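Local coordinates for BAG family molecular chaperone regulator 4 (Arabidopsis thaliana, PDB 4HWH), which binds the ATPase domain of HSP70/HSC70 chaperones and probably acts as a co-chaperone in programmed cell death and stress responses, at residues V22-A27 against R37-A42. Sequence-based numbering, arbitrary orientation.
Sequences VALEVA and REFDMA
L24 on helix 3-29 meets E38, F39 and A42 on helix 36-54 where the two helices run nearly antiparallel, their local axes 11.2 Å apart at closest and 161° apart in direction. This is the antiparallel packing of the first two helices in the three-helix bundle of the BAG domain. The contact lies near the loop that joins them. L24 is the only residue of 22-27 to reach across, and its two methyls divide the work. CD2 of L24 lies 3.8 Å from CB of E38, and the two side chains cross at about a right angle. CD1 of L24 comes within 4.0 Å of the backbone O of E38. The same methyl, CD1 of L24, approaches the F39 ring obliquely, 4.2 Å from CD1 of F39. Both L24 and F39 also touch L83 of helix 63-86, so this patch belongs to the core shared by all three helices. V34 of the interhelical loop packs on the same two side chains. E38 sits at the margin of the contact. Its chain bends at chi2 (-52°), and OE2 of E38 lies 3.5 Å from NE of R37 in the same helix. This salt bridge rests on charge alone, because the oxygen is well out of the guanidinium plane and no N-H points at it. One turn on from E38, the methyl CB of A42 lies 4.5 Å from CD1 of L24.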
loop_
_atom_site.group_PDB
_atom_site.type_symbol
_atom_site.label_atom_id
_atom_site.label_comp_id
_atom_site.label_asym_id
_atom_site.label_seq_id
_atom_site.Cartn_x
_atom_site.Cartn_y
_atom_site.Cartn_z
ATOM N N VAL A 22 -0.754 8.741 2.954
ATOM C CA VAL A 22 -0.749 9.878 3.870
ATOM C C VAL A 22 -1.197 11.144 3.138
ATOM O O VAL A 22 -1.995 11.924 3.661
ATOM C CB VAL A 22 0.628 10.088 4.537
ATOM C CG1 VAL A 22 0.648 11.398 5.318
ATOM C CG2 VAL A 22 0.948 8.921 5.461
ATOM N N ALA A 23 -0.702 11.330 1.919
ATOM C CA ALA A 23 -1.103 12.480 1.112
ATOM C C ALA A 23 -2.616 12.507 0.892
ATOM O O ALA A 23 -3.240 13.565 0.948
ATOM C CB ALA A 23 -0.365 12.490 -0.225
ATOM N N LEU A 24 -3.209 11.345 0.634
ATOM C CA LEU A 24 -4.657 11.290 0.453
ATOM C C LEU A 24 -5.372 11.635 1.758
ATOM O O LEU A 24 -6.377 12.346 1.758
ATOM C CB LEU A 24 -5.099 9.917 -0.053
ATOM C CG LEU A 24 -4.594 9.540 -1.445
ATOM C CD1 LEU A 24 -4.931 8.096 -1.765
ATOM C CD2 LEU A 24 -5.173 10.483 -2.501
ATOM N N GLU A 25 -4.856 11.131 2.872
ATOM C CA GLU A 25 -5.467 11.430 4.158
ATOM C C GLU A 25 -5.422 12.918 4.461
ATOM O O GLU A 25 -6.382 13.483 4.993
ATOM C CB GLU A 25 -4.782 10.683 5.296
ATOM C CG GLU A 25 -5.275 11.173 6.642
ATOM C CD GLU A 25 -4.528 10.585 7.815
ATOM O OE1 GLU A 25 -3.452 9.986 7.604
ATOM O OE2 GLU A 25 -5.025 10.738 8.952
ATOM N N VAL A 26 -4.289 13.540 4.141
ATOM C CA VAL A 26 -4.107 14.967 4.360
ATOM C C VAL A 26 -5.084 15.769 3.505
ATOM O O VAL A 26 -5.702 16.724 3.979
ATOM C CB VAL A 26 -2.659 15.399 4.053
ATOM C CG1 VAL A 26 -2.556 16.916 3.981
ATOM C CG2 VAL A 26 -1.706 14.842 5.107
ATOM N N ALA A 27 -5.234 15.368 2.247
ATOM C CA ALA A 27 -6.175 16.034 1.352
ATOM C C ALA A 27 -7.591 15.996 1.931
ATOM O O ALA A 27 -8.274 17.018 2.000
ATOM C CB ALA A 27 -6.137 15.396 -0.028
ATOM N N ARG A 37 -11.324 7.105 -7.443
ATOM C CA ARG A 37 -10.269 6.358 -8.131
ATOM C C ARG A 37 -8.921 6.439 -7.413
ATOM O O ARG A 37 -8.097 5.538 -7.543
ATOM C CB ARG A 37 -10.119 6.792 -9.595
ATOM C CG ARG A 37 -9.458 8.146 -9.795
ATOM C CD ARG A 37 -8.850 8.257 -11.188
ATOM N NE ARG A 37 -8.318 9.593 -11.443
ATOM C CZ ARG A 37 -8.974 10.537 -12.107
ATOM N NH1 ARG A 37 -10.183 10.288 -12.591
ATOM N NH2 ARG A 37 -8.420 11.728 -12.292
ATOM N N GLU A 38 -8.692 7.515 -6.663
ATOM C CA GLU A 38 -7.447 7.642 -5.909
ATOM C C GLU A 38 -7.342 6.508 -4.895
ATOM O O GLU A 38 -6.306 5.856 -4.784
ATOM C CB GLU A 38 -7.358 8.985 -5.177
ATOM C CG GLU A 38 -7.633 10.204 -6.027
ATOM C CD GLU A 38 -6.794 10.245 -7.286
ATOM O OE1 GLU A 38 -5.617 9.832 -7.251
ATOM O OE2 GLU A 38 -7.319 10.701 -8.316
ATOM N N PHE A 39 -8.418 6.288 -4.146
ATOM C CA PHE A 39 -8.430 5.235 -3.138
ATOM C C PHE A 39 -8.339 3.862 -3.793
ATOM O O PHE A 39 -7.625 2.980 -3.318
ATOM C CB PHE A 39 -9.694 5.324 -2.282
ATOM C CG PHE A 39 -9.907 6.670 -1.660
ATOM C CD1 PHE A 39 -8.947 7.223 -0.829
ATOM C CD2 PHE A 39 -11.068 7.383 -1.905
ATOM C CE1 PHE A 39 -9.138 8.466 -0.253
ATOM C CE2 PHE A 39 -11.265 8.628 -1.334
ATOM C CZ PHE A 39 -10.296 9.170 -0.506
ATOM N N ASP A 40 -9.061 3.686 -4.894
ATOM C CA ASP A 40 -9.083 2.398 -5.570
ATOM C C ASP A 40 -7.753 2.080 -6.247
ATOM O O ASP A 40 -7.294 0.941 -6.209
ATOM C CB ASP A 40 -10.248 2.327 -6.560
ATOM C CG ASP A 40 -11.585 2.173 -5.859
ATOM O OD1 ASP A 40 -11.586 1.810 -4.667
ATOM O OD2 ASP A 40 -12.628 2.409 -6.494
ATOM N N MET A 41 -7.127 3.080 -6.858
ATOM C CA MET A 41 -5.808 2.866 -7.444
ATOM C C MET A 41 -4.777 2.523 -6.372
ATOM O O MET A 41 -3.936 1.646 -6.573
ATOM C CB MET A 41 -5.348 4.091 -8.237
ATOM C CG MET A 41 -6.014 4.255 -9.588
ATOM S SD MET A 41 -5.195 5.541 -10.562
ATOM C CE MET A 41 -5.656 7.006 -9.645
ATOM N N ALA A 42 -4.830 3.216 -5.236
ATOM C CA ALA A 42 -3.900 2.913 -4.149
ATOM C C ALA A 42 -4.103 1.476 -3.672
ATOM O O ALA A 42 -3.140 0.744 -3.435
ATOM C CB ALA A 42 -4.073 3.897 -2.989
#